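Local structure of N-(5'-phosphoribosyl)anthranilate isomerase (Jonesia denitrificans, 4WUI) at residues Ile56-Ile67 and Gly78-Tyr88; Glu122-Pro130 and Pro148-Gly156. The protein probably catalyses the isomerisation of N-(5-phospho-beta-D-ribosyl)anthranilate to 1-(2-carboxyphenylamino)-1-deoxy-D-ribulose 5-phosphate, the third step from chorismate to tryptophan. All coordinates share one frame; numbering follows the deposited sequence. Where two conformers were deposited one is given.

Interaction 1 (Ile56-Ile67 and Gly78-Tyr88); sequences IDTVLVVATTPI and GVSVLQLHGQY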
# COMPACT_ATOMS: atom_id res chain seq x y z
N ILE A 56 12.13 -0.46 6.99
CA ILE A 56 10.81 -0.64 6.41
C ILE A 56 9.79 0.17 7.20
O ILE A 56 9.75 0.06 8.42
CB ILE A 56 10.40 -2.14 6.38
CG1 ILE A 56 11.34 -2.92 5.47
CG2 ILE A 56 8.95 -2.31 5.95
CD1 ILE A 56 11.01 -4.40 5.33
N ASP A 57 8.98 0.97 6.51
CA ASP A 57 7.85 1.61 7.14
C ASP A 57 6.74 0.58 7.36
O ASP A 57 6.29 -0.07 6.42
CB ASP A 57 7.32 2.73 6.21
CG ASP A 57 8.22 3.93 6.09
OD1 ASP A 57 8.93 4.23 7.05
OD2 ASP A 57 8.18 4.60 5.03
N THR A 58 6.29 0.44 8.60
CA THR A 58 5.15 -0.40 8.89
C THR A 58 3.87 0.44 8.81
O THR A 58 3.82 1.58 9.27
CB THR A 58 5.31 -1.04 10.27
OG1 THR A 58 5.45 -0.02 11.25
CG2 THR A 58 6.47 -2.01 10.31
N VAL A 59 2.84 -0.15 8.22
CA VAL A 59 1.62 0.55 7.91
C VAL A 59 0.43 -0.24 8.44
O VAL A 59 0.24 -1.40 8.06
CB VAL A 59 1.47 0.76 6.38
CG1 VAL A 59 0.25 1.62 6.09
CG2 VAL A 59 2.74 1.36 5.78
N LEU A 60 -0.37 0.39 9.29
CA LEU A 60 -1.66 -0.17 9.71
C LEU A 60 -2.69 0.27 8.69
O LEU A 60 -2.88 1.46 8.46
CB LEU A 60 -2.05 0.34 11.10
CG LEU A 60 -3.44 -0.05 11.56
CD1 LEU A 60 -3.53 -1.57 11.75
CD2 LEU A 60 -3.81 0.64 12.84
N VAL A 61 -3.36 -0.71 8.07
CA VAL A 61 -4.34 -0.44 7.03
C VAL A 61 -5.73 -0.75 7.55
O VAL A 61 -6.01 -1.89 7.91
CB VAL A 61 -4.02 -1.29 5.77
CG1 VAL A 61 -5.01 -1.02 4.69
CG2 VAL A 61 -2.60 -1.06 5.29
N VAL A 62 -6.59 0.26 7.62
CA VAL A 62 -7.95 0.11 8.12
C VAL A 62 -8.97 0.53 7.08
O VAL A 62 -8.68 1.27 6.14
CB VAL A 62 -8.17 0.91 9.44
CG1 VAL A 62 -7.35 0.31 10.56
CG2 VAL A 62 -7.81 2.39 9.24
N ALA A 63 -10.20 0.06 7.28
CA ALA A 63 -11.29 0.31 6.34
C ALA A 63 -12.60 0.70 7.02
O ALA A 63 -13.27 1.62 6.57
CB ALA A 63 -11.52 -0.92 5.46
N THR A 64 -12.97 -0.01 8.09
CA THR A 64 -14.28 0.11 8.72
C THR A 64 -14.17 0.42 10.21
O THR A 64 -15.17 0.46 10.92
CB THR A 64 -15.10 -1.21 8.51
OG1 THR A 64 -14.32 -2.33 8.92
CG2 THR A 64 -15.49 -1.36 7.04
N THR A 65 -12.97 0.63 10.71
CA THR A 65 -12.71 0.90 12.12
C THR A 65 -13.01 2.38 12.40
O THR A 65 -12.47 3.25 11.74
CB THR A 65 -11.25 0.57 12.46
OG1 THR A 65 -10.96 -0.80 12.14
CG2 THR A 65 -10.94 0.85 13.91
N PRO A 66 -13.86 2.70 13.40
CA PRO A 66 -14.09 4.11 13.73
C PRO A 66 -12.76 4.84 13.90
O PRO A 66 -11.84 4.29 14.51
CB PRO A 66 -14.85 4.04 15.05
CG PRO A 66 -15.59 2.72 14.98
CD PRO A 66 -14.65 1.79 14.25
N ILE A 67 -12.66 6.06 13.39
CA ILE A 67 -11.36 6.70 13.28
C ILE A 67 -10.65 6.86 14.61
O ILE A 67 -9.43 6.69 14.67
CB ILE A 67 -11.47 8.04 12.49
CG1 ILE A 67 -10.08 8.56 12.07
CG2 ILE A 67 -12.24 9.09 13.25
CD1 ILE A 67 -9.35 7.64 11.13
N GLY A 78 2.35 0.40 17.40
CA GLY A 78 3.66 0.94 17.13
C GLY A 78 4.01 1.08 15.65
O GLY A 78 5.20 1.25 15.32
N VAL A 79 3.02 1.06 14.76
CA VAL A 79 3.28 1.24 13.34
C VAL A 79 3.81 2.65 13.04
O VAL A 79 3.60 3.62 13.79
CB VAL A 79 2.06 0.96 12.48
CG1 VAL A 79 1.65 -0.52 12.57
CG2 VAL A 79 0.91 1.90 12.82
N SER A 80 4.46 2.77 11.90
CA SER A 80 4.95 4.05 11.39
C SER A 80 3.82 4.90 10.81
O SER A 80 3.86 6.13 10.90
CB SER A 80 5.99 3.81 10.27
OG SER A 80 6.92 2.74 10.48
N VAL A 81 2.88 4.27 10.12
CA VAL A 81 1.91 4.95 9.26
C VAL A 81 0.51 4.36 9.48
O VAL A 81 0.37 3.15 9.64
CB VAL A 81 2.27 4.76 7.77
CG1 VAL A 81 1.24 5.35 6.84
CG2 VAL A 81 3.65 5.28 7.44
N LEU A 82 -0.49 5.24 9.47
CA LEU A 82 -1.90 4.85 9.43
C LEU A 82 -2.45 5.10 8.04
O LEU A 82 -2.48 6.25 7.59
CB LEU A 82 -2.68 5.64 10.48
CG LEU A 82 -4.20 5.43 10.49
CD1 LEU A 82 -4.57 3.99 10.77
CD2 LEU A 82 -4.85 6.34 11.52
N GLN A 83 -2.87 4.04 7.33
CA GLN A 83 -3.44 4.12 6.01
C GLN A 83 -4.95 3.90 6.08
O GLN A 83 -5.41 2.85 6.56
CB GLN A 83 -2.80 3.10 5.05
CG GLN A 83 -3.39 3.10 3.67
CD GLN A 83 -2.83 2.03 2.78
OE1 GLN A 83 -1.62 1.80 2.75
NE2 GLN A 83 -3.69 1.36 2.03
N LEU A 84 -5.72 4.87 5.57
CA LEU A 84 -7.16 4.87 5.62
C LEU A 84 -7.71 4.52 4.24
O LEU A 84 -7.42 5.19 3.25
CB LEU A 84 -7.66 6.26 6.01
CG LEU A 84 -7.14 6.77 7.34
CD1 LEU A 84 -7.59 8.21 7.58
CD2 LEU A 84 -7.54 5.86 8.48
N HIS A 85 -8.55 3.50 4.18
CA HIS A 85 -9.19 3.15 2.93
C HIS A 85 -10.24 4.20 2.53
O HIS A 85 -10.55 5.14 3.28
CB HIS A 85 -9.82 1.79 3.06
CG HIS A 85 -9.96 1.05 1.77
ND1 HIS A 85 -11.18 0.66 1.25
CD2 HIS A 85 -9.02 0.56 0.93
CE1 HIS A 85 -10.99 -0.02 0.13
NE2 HIS A 85 -9.68 -0.09 -0.09
N GLY A 86 -10.80 4.05 1.34
CA GLY A 86 -11.64 5.08 0.76
C GLY A 86 -12.99 5.30 1.42
O GLY A 86 -13.64 6.32 1.14
N GLN A 87 -13.41 4.40 2.30
CA GLN A 87 -14.64 4.59 3.05
C GLN A 87 -14.58 5.79 3.97
O GLN A 87 -15.60 6.33 4.34
CB GLN A 87 -15.04 3.34 3.90
CG GLN A 87 -15.42 2.07 3.15
CD GLN A 87 -14.23 1.15 2.97
OE1 GLN A 87 -13.11 1.62 2.74
NE2 GLN A 87 -14.47 -0.15 3.08
N TYR A 88 -13.38 6.13 4.43
CA TYR A 88 -13.27 7.19 5.40
C TYR A 88 -13.62 8.53 4.76
O TYR A 88 -13.22 8.85 3.63
CB TYR A 88 -11.86 7.22 5.99
CG TYR A 88 -11.63 6.08 6.94
CD1 TYR A 88 -12.06 6.17 8.26
CD2 TYR A 88 -11.02 4.90 6.53
CE1 TYR A 88 -11.90 5.11 9.16
CE2 TYR A 88 -10.86 3.85 7.41
CZ TYR A 88 -11.29 3.95 8.71
OH TYR A 88 -11.11 2.86 9.54
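Val62 and Tyr88 meet where the parallel strands 57-62 and 81-84 run into loops, and here the packing is tight. With CG1 anti to the carbonyl carbon (chi1 -67°), Val62 CG2 faces across the contact, 3.3 Å from Tyr88 OH and 3.6 Å from Leu84 CD2. Leu84 CD2 sits over the centre of the Tyr88 ring, 4.0 Å above its plane, and Ile67 CD1 closes on the same leucine methyl. Tyrosine suits this place because it joins an apolar ring to one polar hydroxyl: Tyr88 OH donates to a lone pair of Thr65 O, in the carbonyl plane, at 2.6 Å. A phenylalanine here would probably keep the CH-pi contact with Leu84 but leave Thr65 O without this donor and its loop less firmly tied. The N-terminal end is just as close: Ser80 OG accepts from Thr58 N (3.0 Å), and Thr58 OG1 from Ser80 N.

The solvent side is looser: Gln87 bends back, its OE1 accepting from His85 ND1 (2.6 Å), while its amide only skirts Ala63 CB.

Helix 67-77 completes this right-handed beta-alpha-beta unit, packing on Leu60, Val62 and Leu82; Trp104 of the adjacent strand 103-108 touches Val59, Val81 and Gln83 on the other face.

Interaction 2 (Glu122-Pro130 and Pro148-Gly156); sequences EELLLLDAP and PTGRWLLAG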
# COMPACT_ATOMS: atom_id res chain seq x y z
N GLU A 122 -3.06 14.43 4.62
CA GLU A 122 -2.31 13.19 4.41
C GLU A 122 -0.91 13.48 3.87
O GLU A 122 -0.66 14.44 3.15
CB GLU A 122 -3.07 12.28 3.48
CG GLU A 122 -3.10 12.69 2.05
CD GLU A 122 -4.14 13.72 1.66
OE1 GLU A 122 -4.87 14.30 2.51
OE2 GLU A 122 -4.24 13.97 0.43
N GLU A 123 0.00 12.58 4.21
CA GLU A 123 1.36 12.56 3.72
C GLU A 123 1.46 12.07 2.28
O GLU A 123 2.36 12.45 1.53
CB GLU A 123 2.12 11.55 4.63
CG GLU A 123 3.54 11.30 4.28
CD GLU A 123 4.11 10.30 5.27
OE1 GLU A 123 4.40 10.71 6.40
OE2 GLU A 123 4.32 9.13 4.92
N LEU A 124 0.57 11.15 1.92
CA LEU A 124 0.65 10.39 0.69
C LEU A 124 -0.75 9.94 0.32
O LEU A 124 -1.57 9.67 1.21
CB LEU A 124 1.60 9.22 0.92
CG LEU A 124 1.74 8.19 -0.20
CD1 LEU A 124 3.13 7.60 -0.19
CD2 LEU A 124 0.68 7.08 -0.11
N LEU A 125 -1.00 9.84 -0.97
CA LEU A 125 -2.23 9.34 -1.54
C LEU A 125 -1.98 8.01 -2.26
O LEU A 125 -1.06 7.92 -3.08
CB LEU A 125 -2.74 10.37 -2.54
CG LEU A 125 -4.05 10.15 -3.23
CD1 LEU A 125 -5.18 10.07 -2.26
CD2 LEU A 125 -4.29 11.31 -4.19
N LEU A 126 -2.78 6.99 -1.96
CA LEU A 126 -2.70 5.72 -2.65
C LEU A 126 -3.89 5.72 -3.62
O LEU A 126 -5.05 5.87 -3.18
CB LEU A 126 -2.70 4.59 -1.65
CG LEU A 126 -2.58 3.20 -2.26
CD1 LEU A 126 -2.00 2.27 -1.23
CD2 LEU A 126 -3.94 2.71 -2.68
N LEU A 127 -3.60 5.59 -4.91
CA LEU A 127 -4.61 5.63 -5.96
C LEU A 127 -4.74 4.26 -6.59
O LEU A 127 -3.78 3.76 -7.19
CB LEU A 127 -4.21 6.65 -7.02
CG LEU A 127 -5.18 6.86 -8.16
CD1 LEU A 127 -6.53 7.28 -7.64
CD2 LEU A 127 -4.57 7.91 -9.13
N ASP A 128 -5.92 3.66 -6.46
CA ASP A 128 -6.15 2.31 -6.98
C ASP A 128 -6.92 2.39 -8.27
O ASP A 128 -8.04 2.97 -8.35
CB ASP A 128 -6.91 1.47 -5.95
CG ASP A 128 -6.97 -0.02 -6.29
OD1 ASP A 128 -5.97 -0.57 -6.77
OD2 ASP A 128 -8.02 -0.65 -6.04
N ALA A 129 -6.34 1.77 -9.29
CA ALA A 129 -6.84 1.77 -10.66
C ALA A 129 -6.97 0.31 -11.08
O ALA A 129 -6.22 -0.18 -11.92
CB ALA A 129 -5.88 2.48 -11.57
N PRO A 130 -7.89 -0.44 -10.45
CA PRO A 130 -7.98 -1.90 -10.62
C PRO A 130 -8.21 -2.40 -12.04
O PRO A 130 -7.84 -3.56 -12.29
CB PRO A 130 -9.16 -2.26 -9.71
CG PRO A 130 -9.92 -1.05 -9.55
CD PRO A 130 -8.91 0.04 -9.51
N PRO A 148 -1.15 12.28 -9.65
CA PRO A 148 -0.82 13.37 -8.71
C PRO A 148 0.57 13.94 -8.93
O PRO A 148 1.49 13.23 -9.31
CB PRO A 148 -0.88 12.66 -7.35
CG PRO A 148 -1.87 11.57 -7.54
CD PRO A 148 -1.54 11.05 -8.94
N THR A 149 0.75 15.22 -8.58
CA THR A 149 2.07 15.82 -8.59
C THR A 149 2.87 15.56 -7.31
O THR A 149 4.10 15.75 -7.32
CB THR A 149 1.99 17.34 -8.83
OG1 THR A 149 1.25 17.95 -7.76
CG2 THR A 149 1.31 17.65 -10.17
N GLY A 150 2.20 15.15 -6.23
CA GLY A 150 2.85 14.92 -4.95
C GLY A 150 3.23 13.45 -4.73
O GLY A 150 3.42 12.67 -5.67
N ARG A 151 3.33 13.07 -3.47
CA ARG A 151 3.75 11.72 -3.08
C ARG A 151 2.55 10.78 -3.16
O ARG A 151 1.54 10.99 -2.50
CB ARG A 151 4.30 11.76 -1.65
CG ARG A 151 5.49 12.72 -1.50
CD ARG A 151 6.12 12.77 -0.10
NE ARG A 151 5.20 13.35 0.87
CZ ARG A 151 5.57 14.00 1.96
NH1 ARG A 151 6.85 14.14 2.28
NH2 ARG A 151 4.63 14.52 2.71
N TRP A 152 2.66 9.75 -4.00
CA TRP A 152 1.55 8.84 -4.22
C TRP A 152 2.03 7.45 -4.53
O TRP A 152 3.14 7.26 -5.03
CB TRP A 152 0.61 9.35 -5.34
CG TRP A 152 1.15 9.31 -6.73
CD1 TRP A 152 2.10 10.09 -7.29
CD2 TRP A 152 0.69 8.44 -7.78
NE1 TRP A 152 2.30 9.75 -8.59
CE2 TRP A 152 1.42 8.76 -8.93
CE3 TRP A 152 -0.29 7.43 -7.86
CZ2 TRP A 152 1.17 8.17 -10.16
CZ3 TRP A 152 -0.52 6.83 -9.06
CH2 TRP A 152 0.21 7.19 -10.20
N LEU A 153 1.17 6.48 -4.25
CA LEU A 153 1.40 5.09 -4.67
C LEU A 153 0.33 4.67 -5.64
O LEU A 153 -0.86 4.90 -5.42
CB LEU A 153 1.39 4.10 -3.49
CG LEU A 153 2.37 4.39 -2.35
CD1 LEU A 153 2.21 3.34 -1.25
CD2 LEU A 153 3.80 4.48 -2.81
N LEU A 154 0.76 4.01 -6.71
CA LEU A 154 -0.13 3.37 -7.65
C LEU A 154 -0.45 1.96 -7.16
O LEU A 154 0.44 1.19 -6.84
CB LEU A 154 0.58 3.26 -9.01
CG LEU A 154 -0.14 2.51 -10.11
CD1 LEU A 154 -1.41 3.21 -10.55
CD2 LEU A 154 0.80 2.25 -11.31
N ALA A 155 -1.73 1.62 -7.19
CA ALA A 155 -2.20 0.27 -7.00
C ALA A 155 -3.17 -0.06 -8.11
O ALA A 155 -3.73 0.83 -8.76
CB ALA A 155 -2.87 0.11 -5.66
N GLY A 156 -3.40 -1.34 -8.35
CA GLY A 156 -4.47 -1.76 -9.24
C GLY A 156 -4.18 -3.11 -9.82
O GLY A 156 -3.92 -3.25 -11.03
O HOH W 1 2.13 15.26 1.33
O HOH W 2 -5.39 -4.51 -12.96
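Leu125 and Leu127 exchange backbone hydrogen bonds with Leu153 as strands 124-128 and 152-155 run parallel, their axes 4.6 Å apart at closest approach and inclined by 16°. Leu153 N donates to Leu125 O and Leu153 O accepts from Leu127 N, the latter at 2.9 Å; Ala155 continues the pattern with Leu127 O and Ala129 N. Gly156 passes close to Ala129 and Pro130. Its backbone angles and the nearness of Ala129 O leave no room for a side chain, so glycine fits where a beta carbon would collide.

On the face bearing Leu125, Leu127 and Trp152, the indole is the broad element. Within 148-156, Pro148 CD lies over the centre of one indole face, 3.6 Å above the plane, a CH-pi contact. Leu127 CB reaches CE3 of Trp152 at 4.1 Å, and Leu125 CD2 touches Pro148 CG. On the other face, in one conformer of Leu126 and of Asp128, Leu126 CD2 packs on Ala155 CB, whose small size also admits Asp128 OD1. Nearer the strand starts, both methyls of Leu124 straddle Leu153 CG, the two leucines crossing at about a right angle.

Arg151 secures the outer end. Bent at chi3 (-67°), it brings NE to 3.1 Å from Glu123 O, with NH2 adding a weak bond to that oxygen, while Glu123 CG lies over a face of the guanidinium. A water bridges NH2 and Glu123 O. The carboxylate of Glu123 forms a salt bridge with Arg102 and a hydrogen bond with Trp104.

The chemistry thus divides by end: a charged donor grips a backbone carbonyl before the strands, apolar leucines fill the middle, and at the C-terminal end Asp128 OD1 hydrogen-bonds a bound citrate, probably from crystallisation, consistent with a polar pocket at this end of the barrel.

Interactions 1 and 2 are two parallel strand pairs of one closed eight-stranded beta-alpha barrel, the TIM-barrel fold. Their centres lie about 14 Å apart. Along the chain they come in series: 56-67 with 78-88 joins the third and fourth strands, 122-130 with 148-156 the sixth and seventh, and strand 103-108 stands between them in the sheet. Across the barrel interior they touch where Gln83 NE2 packs against Leu126 CD1 in one conformer of that leucine. Both also border a bound citrate near their strands' C-terminal ends, the end where TIM-barrel enzymes place their active sites.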